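Local atomic coordinates of cytoplasmic protein (PDB entry 7LPO), a protein that probably hydrolyses steryl beta-glucosides, as a fungal sterylglucosidase of glycoside hydrolase family 5. Residues Ile524-Asp529 with Gly544-Gln549; Ser548-Met553 with Val662-Arg667; Asn577-Gly582 with Leu592-Asp597; Gly587-Leu592 with Gly658-Ala663. All coordinates share one frame; numbering follows the deposited sequence.

Interaction 1 (Ile524-Asp529 with Gly544-Gln549)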
loop_
_atom_site.group_PDB
_atom_site.type_symbol
_atom_site.label_atom_id
_atom_site.label_comp_id
_atom_site.label_asym_id
_atom_site.label_seq_id
_atom_site.Cartn_x
_atom_site.Cartn_y
_atom_site.Cartn_z
ATOM N N ILE A 524 4.830 8.509 -6.416
ATOM C CA ILE A 524 6.197 8.980 -6.652
ATOM C C ILE A 524 6.624 9.888 -5.510
ATOM O O ILE A 524 5.786 10.457 -4.799
ATOM C CB ILE A 524 6.338 9.741 -7.989
ATOM C CG1 ILE A 524 5.383 10.938 -8.031
ATOM C CG2 ILE A 524 6.047 8.827 -9.181
ATOM C CD1 ILE A 524 6.025 12.285 -7.752
ATOM N N PRO A 525 7.936 10.051 -5.320
ATOM C CA PRO A 525 8.435 10.954 -4.267
ATOM C C PRO A 525 8.511 12.406 -4.726
ATOM O O PRO A 525 9.016 12.712 -5.809
ATOM C CB PRO A 525 9.832 10.405 -3.963
ATOM C CG PRO A 525 10.283 9.833 -5.311
ATOM C CD PRO A 525 9.019 9.267 -5.950
ATOM N N TYR A 526 8.034 13.305 -3.872
ATOM C CA TYR A 526 8.047 14.728 -4.171
ATOM C C TYR A 526 9.296 15.432 -3.659
ATOM O O TYR A 526 9.606 16.534 -4.130
ATOM C CB TYR A 526 6.797 15.396 -3.583
ATOM C CG TYR A 526 5.567 15.181 -4.435
ATOM C CD1 TYR A 526 5.282 16.022 -5.493
ATOM C CD2 TYR A 526 4.704 14.123 -4.196
ATOM C CE1 TYR A 526 4.165 15.823 -6.290
ATOM C CE2 TYR A 526 3.582 13.917 -4.996
ATOM C CZ TYR A 526 3.327 14.778 -6.035
ATOM O OH TYR A 526 2.218 14.612 -6.808
ATOM N N ASP A 527 10.025 14.820 -2.725
ATOM C CA ASP A 527 11.257 15.406 -2.196
ATOM C C ASP A 527 12.463 15.115 -3.079
ATOM O O ASP A 527 13.559 14.849 -2.579
ATOM C CB ASP A 527 11.501 14.921 -0.767
ATOM C CG ASP A 527 11.527 13.398 -0.643
ATOM O OD1 ASP A 527 10.854 12.705 -1.436
ATOM O OD2 ASP A 527 12.205 12.892 0.281
ATOM N N MET A 528 12.280 15.183 -4.396
ATOM C CA MET A 528 13.359 14.911 -5.332
ATOM C C MET A 528 14.417 16.000 -5.296
ATOM O O MET A 528 14.141 17.150 -4.952
ATOM C CB MET A 528 12.831 14.837 -6.753
ATOM C CG MET A 528 11.805 13.797 -6.987
ATOM S SD MET A 528 11.309 13.883 -8.699
ATOM C CE MET A 528 10.424 12.325 -8.837
ATOM N N ASP A 529 15.640 15.627 -5.687
ATOM C CA ASP A 529 16.699 16.597 -5.980
ATOM C C ASP A 529 17.062 17.417 -4.745
ATOM O O ASP A 529 17.252 18.635 -4.819
ATOM C CB ASP A 529 16.285 17.515 -7.132
ATOM C CG ASP A 529 15.993 16.746 -8.413
ATOM O OD1 ASP A 529 16.840 15.919 -8.805
ATOM O OD2 ASP A 529 14.914 16.953 -9.017
ATOM N N GLY A 544 9.003 25.760 -6.182
ATOM C CA GLY A 544 7.743 25.721 -6.854
ATOM C C GLY A 544 7.756 25.065 -8.208
ATOM O O GLY A 544 6.709 24.863 -8.738
ATOM N N ASP A 545 8.917 24.691 -8.737
ATOM C CA ASP A 545 9.001 24.093 -10.021
ATOM C C ASP A 545 8.943 22.592 -9.794
ATOM O O ASP A 545 9.925 22.001 -9.436
ATOM C CB ASP A 545 10.312 24.461 -10.706
ATOM C CG ASP A 545 10.459 23.808 -12.047
ATOM O OD1 ASP A 545 9.505 23.211 -12.474
ATOM O OD2 ASP A 545 11.495 23.886 -12.669
ATOM N N TYR A 546 7.810 21.971 -10.104
ATOM C CA TYR A 546 7.650 20.552 -9.939
ATOM C C TYR A 546 7.691 19.739 -11.250
ATOM O O TYR A 546 7.130 18.685 -11.318
ATOM C CB TYR A 546 6.348 20.277 -9.211
ATOM C CG TYR A 546 6.370 20.599 -7.766
ATOM C CD1 TYR A 546 6.925 19.726 -6.868
ATOM C CD2 TYR A 546 5.859 21.777 -7.291
ATOM C CE1 TYR A 546 6.952 20.010 -5.537
ATOM C CE2 TYR A 546 5.881 22.073 -5.958
ATOM C CZ TYR A 546 6.429 21.179 -5.080
ATOM O OH TYR A 546 6.463 21.426 -3.773
ATOM N N SER A 547 8.330 20.289 -12.270
ATOM C CA SER A 547 8.507 19.665 -13.577
ATOM C C SER A 547 8.908 18.198 -13.476
ATOM O O SER A 547 8.364 17.343 -14.184
ATOM C CB SER A 547 9.568 20.424 -14.381
ATOM O OG SER A 547 9.246 21.790 -14.531
ATOM N N SER A 548 9.925 17.898 -12.663
ATOM C CA SER A 548 10.399 16.518 -12.569
ATOM C C SER A 548 9.374 15.620 -11.882
ATOM O O SER A 548 9.114 14.497 -12.336
ATOM C CB SER A 548 11.729 16.470 -11.825
ATOM O OG SER A 548 12.773 16.889 -12.679
ATOM N N GLN A 549 8.790 16.084 -10.780
ATOM C CA GLN A 549 7.756 15.294 -10.124
ATOM C C GLN A 549 6.584 15.051 -11.068
ATOM O O GLN A 549 5.987 13.960 -11.078
ATOM C CB GLN A 549 7.299 16.007 -8.857
ATOM C CG GLN A 549 8.360 16.052 -7.751
ATOM C CD GLN A 549 9.299 17.247 -7.855
ATOM O OE1 GLN A 549 9.472 17.834 -8.924
ATOM N NE2 GLN A 549 9.927 17.602 -6.733
HETATM O O HOH W 1 12.594 19.023 -6.062
HETATM O O HOH W 2 14.671 14.672 -10.788
#
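Gln549 meets Tyr526 through one direct polar bond: its amide NE2 donates to the backbone O of Tyr526 at 2.8 Å. The bond is nearly straight, 166° at the hydrogen, and the acceptor lies almost in the amide plane, although the donor is tilted 33° from the plane of the carbonyl it meets. At chi2 (87°) the chain bends so that CD lies on the side of the loop.

Water adds two further links. Water 1 donates to Met528 O and accepts from the same Gln549 NE2, at 3.1 Å, so the amide nitrogen reaches two carbonyls of the loop, one directly and one through water. Water 2 donates to Asp529 OD2 and has a weak, long link to Ser548 OG.

The apolar contacts surround the aliphatic part of Gln549. Its CG is 3.8 Å from Tyr526 CD1 and equally far from Met528 SD, and the methionine chain, extended beyond CG, runs past the glutamine in the opposite direction. Ile524 CD1 approaches Gln549 O to 3.7 Å and lies over the centre of one face of the Tyr526 ring. At that ring's edge, Tyr526 CD1 comes within 4.3 Å of Tyr546 CD1; the hydroxyl of Tyr546 is turned to Asp597, and the Tyr526 ring also makes a cation-pi contact with Arg660.

The first turn of helix 547-559 is thus joined to the loop after strand 518-522, probably part of the family's barrel, by an amphipathic side chain. Its methylenes pack among Tyr526 and Met528, while the buried amide nitrogen is satisfied by a carbonyl and a water.

Interaction 2 (Ser548-Met553 with Val662-Arg667)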
loop_
_atom_site.group_PDB
_atom_site.type_symbol
_atom_site.label_atom_id
_atom_site.label_comp_id
_atom_site.label_asym_id
_atom_site.label_seq_id
_atom_site.Cartn_x
_atom_site.Cartn_y
_atom_site.Cartn_z
ATOM N N SER A 548 9.925 17.898 -12.663
ATOM C CA SER A 548 10.399 16.518 -12.569
ATOM C C SER A 548 9.374 15.620 -11.882
ATOM O O SER A 548 9.114 14.497 -12.336
ATOM C CB SER A 548 11.729 16.470 -11.825
ATOM O OG SER A 548 12.773 16.889 -12.679
ATOM N N GLN A 549 8.790 16.084 -10.780
ATOM C CA GLN A 549 7.756 15.294 -10.124
ATOM C C GLN A 549 6.584 15.051 -11.068
ATOM O O GLN A 549 5.987 13.960 -11.078
ATOM C CB GLN A 549 7.299 16.007 -8.857
ATOM C CG GLN A 549 8.360 16.052 -7.751
ATOM C CD GLN A 549 9.299 17.247 -7.855
ATOM O OE1 GLN A 549 9.472 17.834 -8.924
ATOM N NE2 GLN A 549 9.927 17.602 -6.733
ATOM N N GLN A 550 6.270 16.051 -11.900
ATOM C CA GLN A 550 5.145 15.954 -12.816
ATOM C C GLN A 550 5.375 14.868 -13.866
ATOM O O GLN A 550 4.494 14.044 -14.118
ATOM C CB GLN A 550 4.916 17.302 -13.482
ATOM C CG GLN A 550 3.737 17.343 -14.420
ATOM C CD GLN A 550 3.320 18.759 -14.757
ATOM O OE1 GLN A 550 3.178 19.100 -15.925
ATOM N NE2 GLN A 550 3.130 19.587 -13.744
ATOM N N LYS A 551 6.555 14.858 -14.490
ATOM C CA LYS A 551 6.852 13.811 -15.463
ATOM C C LYS A 551 6.797 12.429 -14.820
ATOM O O LYS A 551 6.199 11.496 -15.370
ATOM C CB LYS A 551 8.227 14.049 -16.093
ATOM C CG LYS A 551 8.330 15.293 -16.963
ATOM C CD LYS A 551 9.667 15.318 -17.693
ATOM C CE LYS A 551 10.214 16.723 -17.849
ATOM N NZ LYS A 551 9.234 17.637 -18.504
ATOM N N ALA A 552 7.442 12.269 -13.663
ATOM C CA ALA A 552 7.425 10.976 -12.983
ATOM C C ALA A 552 5.999 10.544 -12.676
ATOM O O ALA A 552 5.597 9.415 -12.980
ATOM C CB ALA A 552 8.255 11.049 -11.699
ATOM N N MET A 553 5.222 11.433 -12.057
ATOM C CA MET A 553 3.821 11.162 -11.753
ATOM C C MET A 553 3.042 10.787 -13.016
ATOM O O MET A 553 2.289 9.814 -13.025
ATOM C CB MET A 553 3.192 12.394 -11.101
ATOM C CG MET A 553 1.798 12.205 -10.550
ATOM S SD MET A 553 1.786 11.359 -8.940
ATOM C CE MET A 553 0.978 9.907 -9.352
ATOM N N VAL A 662 -0.232 18.731 -9.703
ATOM C CA VAL A 662 -1.644 18.429 -9.907
ATOM C C VAL A 662 -1.933 18.085 -11.365
ATOM O O VAL A 662 -2.804 17.261 -11.654
ATOM C CB VAL A 662 -2.497 19.622 -9.413
ATOM C CG1 VAL A 662 -2.367 20.812 -10.364
ATOM C CG2 VAL A 662 -3.935 19.215 -9.239
ATOM N N ALA A 663 -1.211 18.693 -12.307
ATOM C CA ALA A 663 -1.482 18.411 -13.713
ATOM C C ALA A 663 -1.315 16.929 -14.034
ATOM O O ALA A 663 -1.953 16.419 -14.962
ATOM C CB ALA A 663 -0.570 19.246 -14.603
ATOM N N ALA A 664 -0.479 16.216 -13.282
ATOM C CA ALA A 664 -0.219 14.816 -13.595
ATOM C C ALA A 664 -1.175 13.859 -12.899
ATOM O O ALA A 664 -1.535 12.831 -13.484
ATOM C CB ALA A 664 1.224 14.452 -13.231
ATOM N N PHE A 665 -1.610 14.156 -11.670
ATOM C CA PHE A 665 -2.474 13.207 -10.975
ATOM C C PHE A 665 -3.960 13.508 -11.118
ATOM O O PHE A 665 -4.771 12.617 -10.858
ATOM C CB PHE A 665 -2.094 13.085 -9.485
ATOM C CG PHE A 665 -2.299 14.324 -8.646
ATOM C CD1 PHE A 665 -3.566 14.752 -8.289
ATOM C CD2 PHE A 665 -1.206 15.002 -8.133
ATOM C CE1 PHE A 665 -3.738 15.862 -7.474
ATOM C CE2 PHE A 665 -1.367 16.105 -7.308
ATOM C CZ PHE A 665 -2.636 16.537 -6.976
ATOM N N CYS A 666 -4.337 14.706 -11.551
ATOM C CA CYS A 666 -5.735 15.046 -11.812
ATOM C C CYS A 666 -5.955 14.970 -13.318
ATOM O O CYS A 666 -5.451 15.818 -14.065
ATOM C CB CYS A 666 -6.072 16.435 -11.273
ATOM S SG CYS A 666 -7.808 16.882 -11.485
ATOM N N ARG A 667 -6.701 13.957 -13.760
ATOM C CA ARG A 667 -6.723 13.559 -15.162
ATOM C C ARG A 667 -8.129 13.182 -15.600
ATOM O O ARG A 667 -8.933 12.717 -14.784
ATOM C CB ARG A 667 -5.813 12.349 -15.427
ATOM C CG ARG A 667 -4.475 12.357 -14.697
ATOM C CD ARG A 667 -3.928 10.934 -14.546
ATOM N NE ARG A 667 -3.616 10.313 -15.829
ATOM C CZ ARG A 667 -2.536 10.592 -16.564
ATOM N NH1 ARG A 667 -1.645 11.491 -16.152
ATOM N NH2 ARG A 667 -2.345 9.968 -17.719
#
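Met553 and Gln550, one helical turn apart on helix 547-559, close on the methyl group of Ala664 in the short helix 662-665. No hydrogen bond crosses between the segments, and the evidence for the contact is packing: 231 Å² of surface is buried, and the nearest alpha carbons, those of Gln550 and Ala664, are 5.5 Å apart.

The apolar contacts centre on Met553 CG, 3.5 Å from Ala664 CB and 4.1 Å from Phe665 CB. Met553 has CG anti to its backbone N (chi1 -172°), which places that methylene against both residues. Separately, Gln550 O, a polar backbone atom, packs against Ala664 CB at 3.4 Å.

The amide of Gln550 contributes by van der Waals contact. Its chain is extended beyond CG, and the terminal group lies against Ala663, with NE2 3.8 Å from Ala663 CB.

A polar bond within the second segment folds the Arg667 side chain back onto Ala664 O, near the end of helix 662-665: Arg667 NH1 donates to Ala664 O at 3.0 Å, 165° at the hydrogen, in the carbonyl plane and on a lone pair. The same guanidinium forms salt bridges with Asp554 and Asp561.

Small alanines let the two helices approach closely here. Val662, and Cys666 just after the helix, touch Val714 of helix 713-716, and the Phe665 ring meets Trp94 edge-to-face. Strand 669-673 begins two residues after Arg667.

Interaction 3 (Asn577-Gly582 with Leu592-Asp597)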
loop_
_atom_site.group_PDB
_atom_site.type_symbol
_atom_site.label_atom_id
_atom_site.label_comp_id
_atom_site.label_asym_id
_atom_site.label_seq_id
_atom_site.Cartn_x
_atom_site.Cartn_y
_atom_site.Cartn_z
ATOM N N ASN A 577 1.470 16.687 5.910
ATOM C CA ASN A 577 2.768 16.668 5.246
ATOM C C ASN A 577 3.431 18.042 5.321
ATOM O O ASN A 577 2.777 19.078 5.190
ATOM C CB ASN A 577 2.592 16.229 3.791
ATOM C CG ASN A 577 3.846 16.454 2.938
ATOM O OD1 ASN A 577 4.181 17.583 2.587
ATOM N ND2 ASN A 577 4.536 15.374 2.609
ATOM N N VAL A 578 4.742 18.049 5.553
ATOM C CA VAL A 578 5.530 19.276 5.560
ATOM C C VAL A 578 6.812 19.034 4.778
ATOM O O VAL A 578 7.272 17.899 4.627
ATOM C CB VAL A 578 5.875 19.761 6.986
ATOM C CG1 VAL A 578 4.665 20.420 7.639
ATOM C CG2 VAL A 578 6.370 18.603 7.820
ATOM N N HIS A 579 7.407 20.124 4.291
ATOM C CA HIS A 579 8.637 19.999 3.506
ATOM C C HIS A 579 9.780 19.426 4.335
ATOM O O HIS A 579 10.593 18.643 3.834
ATOM C CB HIS A 579 9.056 21.356 2.942
ATOM C CG HIS A 579 8.153 21.869 1.873
ATOM N ND1 HIS A 579 8.274 23.134 1.342
ATOM C CD2 HIS A 579 7.111 21.286 1.237
ATOM C CE1 HIS A 579 7.331 23.315 0.436
ATOM N NE2 HIS A 579 6.620 22.205 0.344
ATOM N N GLU A 580 9.888 19.834 5.596
ATOM C CA GLU A 580 11.035 19.431 6.402
ATOM C C GLU A 580 11.033 17.928 6.663
ATOM O O GLU A 580 12.067 17.266 6.528
ATOM C CB GLU A 580 11.033 20.203 7.719
ATOM C CG GLU A 580 12.231 19.904 8.597
ATOM C CD GLU A 580 12.237 20.722 9.871
ATOM O OE1 GLU A 580 11.268 21.475 10.112
ATOM O OE2 GLU A 580 13.218 20.604 10.629
ATOM N N TRP A 581 9.887 17.368 7.046
ATOM C CA TRP A 581 9.815 15.958 7.418
ATOM C C TRP A 581 8.963 15.122 6.471
ATOM O O TRP A 581 8.734 13.935 6.740
ATOM C CB TRP A 581 9.290 15.822 8.848
ATOM C CG TRP A 581 10.162 16.486 9.834
ATOM C CD1 TRP A 581 9.922 17.662 10.476
ATOM C CD2 TRP A 581 11.436 16.030 10.294
ATOM N NE1 TRP A 581 10.959 17.961 11.309
ATOM C CE2 TRP A 581 11.903 16.975 11.222
ATOM C CE3 TRP A 581 12.225 14.911 10.017
ATOM C CZ2 TRP A 581 13.122 16.839 11.875
ATOM C CZ3 TRP A 581 13.424 14.775 10.658
ATOM C CH2 TRP A 581 13.872 15.741 11.572
ATOM N N GLY A 582 8.492 15.702 5.374
ATOM C CA GLY A 582 7.712 14.933 4.422
ATOM C C GLY A 582 6.410 14.458 5.036
ATOM O O GLY A 582 5.723 15.199 5.755
ATOM N N LEU A 592 0.240 14.107 -2.240
ATOM C CA LEU A 592 -0.151 14.983 -3.334
ATOM C C LEU A 592 -0.269 16.441 -2.910
ATOM O O LEU A 592 -0.273 17.325 -3.775
ATOM C CB LEU A 592 -1.498 14.535 -3.901
ATOM C CG LEU A 592 -1.617 13.091 -4.367
ATOM C CD1 LEU A 592 -3.000 12.857 -4.936
ATOM C CD2 LEU A 592 -0.545 12.786 -5.389
ATOM N N TRP A 593 -0.380 16.706 -1.610
ATOM C CA TRP A 593 -0.805 17.996 -1.090
ATOM C C TRP A 593 -0.022 18.288 0.183
ATOM O O TRP A 593 0.318 17.377 0.940
ATOM C CB TRP A 593 -2.334 17.982 -0.848
ATOM C CG TRP A 593 -2.924 19.305 -0.516
ATOM C CD1 TRP A 593 -3.452 20.208 -1.387
ATOM C CD2 TRP A 593 -3.052 19.884 0.790
ATOM N NE1 TRP A 593 -3.883 21.327 -0.707
ATOM C CE2 TRP A 593 -3.654 21.148 0.631
ATOM C CE3 TRP A 593 -2.712 19.457 2.077
ATOM C CZ2 TRP A 593 -3.917 21.992 1.709
ATOM C CZ3 TRP A 593 -2.972 20.298 3.143
ATOM C CH2 TRP A 593 -3.562 21.553 2.952
ATOM N N SER A 594 0.282 19.564 0.398
ATOM C CA SER A 594 1.025 19.989 1.574
ATOM C C SER A 594 0.693 21.439 1.875
ATOM O O SER A 594 0.657 22.270 0.963
ATOM C CB SER A 594 2.537 19.847 1.373
ATOM O OG SER A 594 3.245 20.396 2.478
ATOM N N VAL A 595 0.463 21.741 3.159
ATOM C CA VAL A 595 0.238 23.128 3.556
ATOM C C VAL A 595 1.439 23.991 3.197
ATOM O O VAL A 595 1.289 25.183 2.914
ATOM C CB VAL A 595 -0.067 23.229 5.064
ATOM C CG1 VAL A 595 -1.353 22.505 5.402
ATOM C CG2 VAL A 595 1.102 22.685 5.872
ATOM N N ASP A 596 2.650 23.425 3.224
ATOM C CA ASP A 596 3.837 24.199 2.869
ATOM C C ASP A 596 3.844 24.630 1.404
ATOM O O ASP A 596 4.679 25.453 1.015
ATOM C CB ASP A 596 5.104 23.393 3.172
ATOM C CG ASP A 596 5.455 23.377 4.654
ATOM O OD1 ASP A 596 4.922 24.217 5.408
ATOM O OD2 ASP A 596 6.268 22.525 5.067
ATOM N N ASP A 597 2.938 24.108 0.587
ATOM C CA ASP A 597 2.834 24.517 -0.805
ATOM C C ASP A 597 1.687 25.494 -1.038
ATOM O O ASP A 597 1.399 25.837 -2.190
ATOM C CB ASP A 597 2.688 23.289 -1.699
ATOM C CG ASP A 597 4.010 22.590 -1.929
ATOM O OD1 ASP A 597 4.813 23.106 -2.727
ATOM O OD2 ASP A 597 4.278 21.555 -1.280
HETATM O O HOH W 3 0.273 19.539 5.050
HETATM O O HOH W 4 8.748 22.313 6.612
#
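At His579, chi1 (-70°, CG anti to the carbonyl carbon) sets ring CG beneath Asp596 CB, while chi1 of Asp596 turns its carboxylate toward His579 N; the two side chains run antiparallel. Asp596 CB sits over the centre of the imidazole, 3.4 Å from the centroid and 7° off the ring normal, a CH-pi contact.

Two nearly straight hydrogen bonds fix the histidine. Its backbone N donates to the anti lone pair of Asp596 OD2 at 2.8 Å, and ring NE2 donates to Asp597 OD2 at 2.9 Å. The second donor lies 57° above the carboxylate plane, although the acceptor is in the ring plane. Asp597 has further partners in Arg660 and Tyr546, so the histidine joins a charged network. Water 4 links Asp596 OD2 to Glu580 N.

Ser594 OG donates to Asn577 O at 3.1 Å and accepts from Asp596 N at 3.2 Å, the latter making an ST turn that leads into the 3-10 segment 595-597.

Both segments belong to the long loop between strand 567-570 and helix 652-656. Tyr534 stacks on the His579 ring, while Trp593 meets His87 of helix 83-93 edge-to-face, placing the contact between that helix and the loop following helix 528-531.

Interaction 4 (Gly587-Leu592 with Gly658-Ala663)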
loop_
_atom_site.group_PDB
_atom_site.type_symbol
_atom_site.label_atom_id
_atom_site.label_comp_id
_atom_site.label_asym_id
_atom_site.label_seq_id
_atom_site.Cartn_x
_atom_site.Cartn_y
_atom_site.Cartn_z
ATOM N N GLY A 587 11.270 9.476 6.248
ATOM C CA GLY A 587 11.829 10.257 5.171
ATOM C C GLY A 587 11.037 10.217 3.889
ATOM O O GLY A 587 11.462 10.829 2.907
ATOM N N GLU A 588 9.904 9.524 3.862
ATOM C CA GLU A 588 9.072 9.486 2.669
ATOM C C GLU A 588 8.264 10.769 2.529
ATOM O O GLU A 588 7.852 11.388 3.516
ATOM C CB GLU A 588 8.126 8.292 2.713
ATOM C CG GLU A 588 8.838 6.972 2.551
ATOM C CD GLU A 588 7.910 5.849 2.153
ATOM O OE1 GLU A 588 6.678 6.059 2.133
ATOM O OE2 GLU A 588 8.419 4.744 1.882
ATOM N N ASP A 589 8.024 11.160 1.278
ATOM C CA ASP A 589 7.270 12.382 1.001
ATOM C C ASP A 589 6.509 12.138 -0.305
ATOM O O ASP A 589 6.921 12.554 -1.390
ATOM C CB ASP A 589 8.181 13.606 0.911
ATOM C CG ASP A 589 7.409 14.907 0.757
ATOM O OD1 ASP A 589 6.199 14.866 0.454
ATOM O OD2 ASP A 589 8.023 15.978 0.936
ATOM N N LEU A 590 5.373 11.455 -0.188
ATOM C CA LEU A 590 4.596 11.057 -1.352
ATOM C C LEU A 590 3.219 11.694 -1.372
ATOM O O LEU A 590 2.396 11.321 -2.211
ATOM C CB LEU A 590 4.462 9.531 -1.406
ATOM C CG LEU A 590 5.670 8.784 -1.976
ATOM C CD1 LEU A 590 6.652 8.441 -0.876
ATOM C CD2 LEU A 590 5.236 7.504 -2.707
ATOM N N SER A 591 2.949 12.642 -0.477
ATOM C CA SER A 591 1.647 13.293 -0.450
ATOM C C SER A 591 1.445 14.183 -1.670
ATOM O O SER A 591 2.339 14.934 -2.077
ATOM C CB SER A 591 1.490 14.130 0.817
ATOM O OG SER A 591 0.204 14.730 0.859
ATOM N N LEU A 592 0.240 14.107 -2.240
ATOM C CA LEU A 592 -0.151 14.983 -3.334
ATOM C C LEU A 592 -0.269 16.441 -2.910
ATOM O O LEU A 592 -0.273 17.325 -3.775
ATOM C CB LEU A 592 -1.498 14.535 -3.901
ATOM C CG LEU A 592 -1.617 13.091 -4.367
ATOM C CD1 LEU A 592 -3.000 12.857 -4.936
ATOM C CD2 LEU A 592 -0.545 12.786 -5.389
ATOM N N GLY A 658 -1.747 24.352 -2.529
ATOM C CA GLY A 658 -1.217 23.259 -1.749
ATOM C C GLY A 658 -0.893 22.007 -2.539
ATOM O O GLY A 658 -0.189 21.136 -2.012
ATOM N N SER A 659 -1.382 21.889 -3.776
ATOM C CA SER A 659 -1.130 20.716 -4.599
ATOM C C SER A 659 0.265 20.766 -5.217
ATOM O O SER A 659 0.823 21.838 -5.454
ATOM C CB SER A 659 -2.185 20.611 -5.704
ATOM O OG SER A 659 -1.904 21.534 -6.748
ATOM N N ARG A 660 0.833 19.589 -5.471
ATOM C CA ARG A 660 2.116 19.462 -6.153
ATOM C C ARG A 660 1.947 18.559 -7.370
ATOM O O ARG A 660 1.538 17.403 -7.234
ATOM C CB ARG A 660 3.189 18.904 -5.214
ATOM C CG ARG A 660 3.402 19.724 -3.953
ATOM C CD ARG A 660 2.553 19.197 -2.809
ATOM N NE ARG A 660 3.075 17.958 -2.234
ATOM C CZ ARG A 660 4.143 17.890 -1.443
ATOM N NH1 ARG A 660 4.827 18.995 -1.151
ATOM N NH2 ARG A 660 4.533 16.716 -0.947
ATOM N N ALA A 661 2.273 19.086 -8.551
ATOM C CA ALA A 661 2.163 18.346 -9.808
ATOM C C ALA A 661 0.732 17.879 -10.057
ATOM O O ALA A 661 0.501 16.777 -10.555
ATOM C CB ALA A 661 3.127 17.161 -9.837
ATOM N N VAL A 662 -0.232 18.731 -9.703
ATOM C CA VAL A 662 -1.644 18.429 -9.907
ATOM C C VAL A 662 -1.933 18.085 -11.365
ATOM O O VAL A 662 -2.804 17.261 -11.654
ATOM C CB VAL A 662 -2.497 19.622 -9.413
ATOM C CG1 VAL A 662 -2.367 20.812 -10.364
ATOM C CG2 VAL A 662 -3.935 19.215 -9.239
ATOM N N ALA A 663 -1.211 18.693 -12.307
ATOM C CA ALA A 663 -1.482 18.411 -13.713
ATOM C C ALA A 663 -1.315 16.929 -14.034
ATOM O O ALA A 663 -1.953 16.419 -14.962
ATOM C CB ALA A 663 -0.570 19.246 -14.603
HETATM O O HOH W 5 6.382 18.020 1.344
#
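Gly658 lies beside Leu592 with a positive phi, a conformation that calls for glycine, since a beta carbon would collide with the carbonyl oxygen before it. Next along, Ser659 CA makes a CA-H...O contact with Leu592 O at 3.6 Å.

Arg660 carries the rest of the contact. Its backbone N donates to Leu592 O at 3.0 Å, joining the two segments directly. Bends at chi2 (93°) and chi3 (75°) then fold CD and NE back alongside the 587-592 segment, leaving CD 3.5 Å from the same Leu592 O. The guanidinium grips Ser591 O side-on with two nitrogens: NE at 3.1 Å and NH2 at 3.0 Å. Both reach this oxygen from the same face of its carbonyl plane, and the oxygen lies in the guanidinium plane. NH2 also forms a salt bridge with Asp589 OD1 at 2.9 Å, but as a hydrogen bond it is weak, with 126° at the hydrogen. Water 5 accepts from NH1 and donates to Asp589 OD2 at 2.7 Å, adding a second route between these charges. Past Arg660, Ala661 stands at the N-cap position and the chain enters helix 662-665.

Asp597 forms a stronger salt bridge with NH1, and Asp589 bonds to Tyr534 and Asn577. Glu588, next to Asp589, hydrogen-bonds a bound Tris molecule. A buried arginine is therefore held in orientation by a carbonyl and two carboxylates. The two acids probably offset its charge and favour its protonated form, while the backbone carbonyl makes the grip depend on the loop's course as well as on charge.

How the interactions relate
From the N terminus, interaction 1 comes first, closing a short loop between the chain after strand 518-522 and the start of helix 547-559. That same helix opens interaction 2, whose partner follows more than a hundred residues later at helix 662-665. Interaction 3 falls within this excursion, and interaction 4 opens within it and ends on the stretch used by interaction 2. Interactions 3 and 4 cross, their segments alternating and sharing Leu592. A direct bond from Tyr526 N to Asp589 O joins interactions 1 and 4. Strands 518-522 and 567-570 are parallel neighbours, consistent with the (beta/alpha)8 barrel of family 5. Together the contacts tie helix 547-559, the loops following strand 567-570 and the approach to strand 669-673.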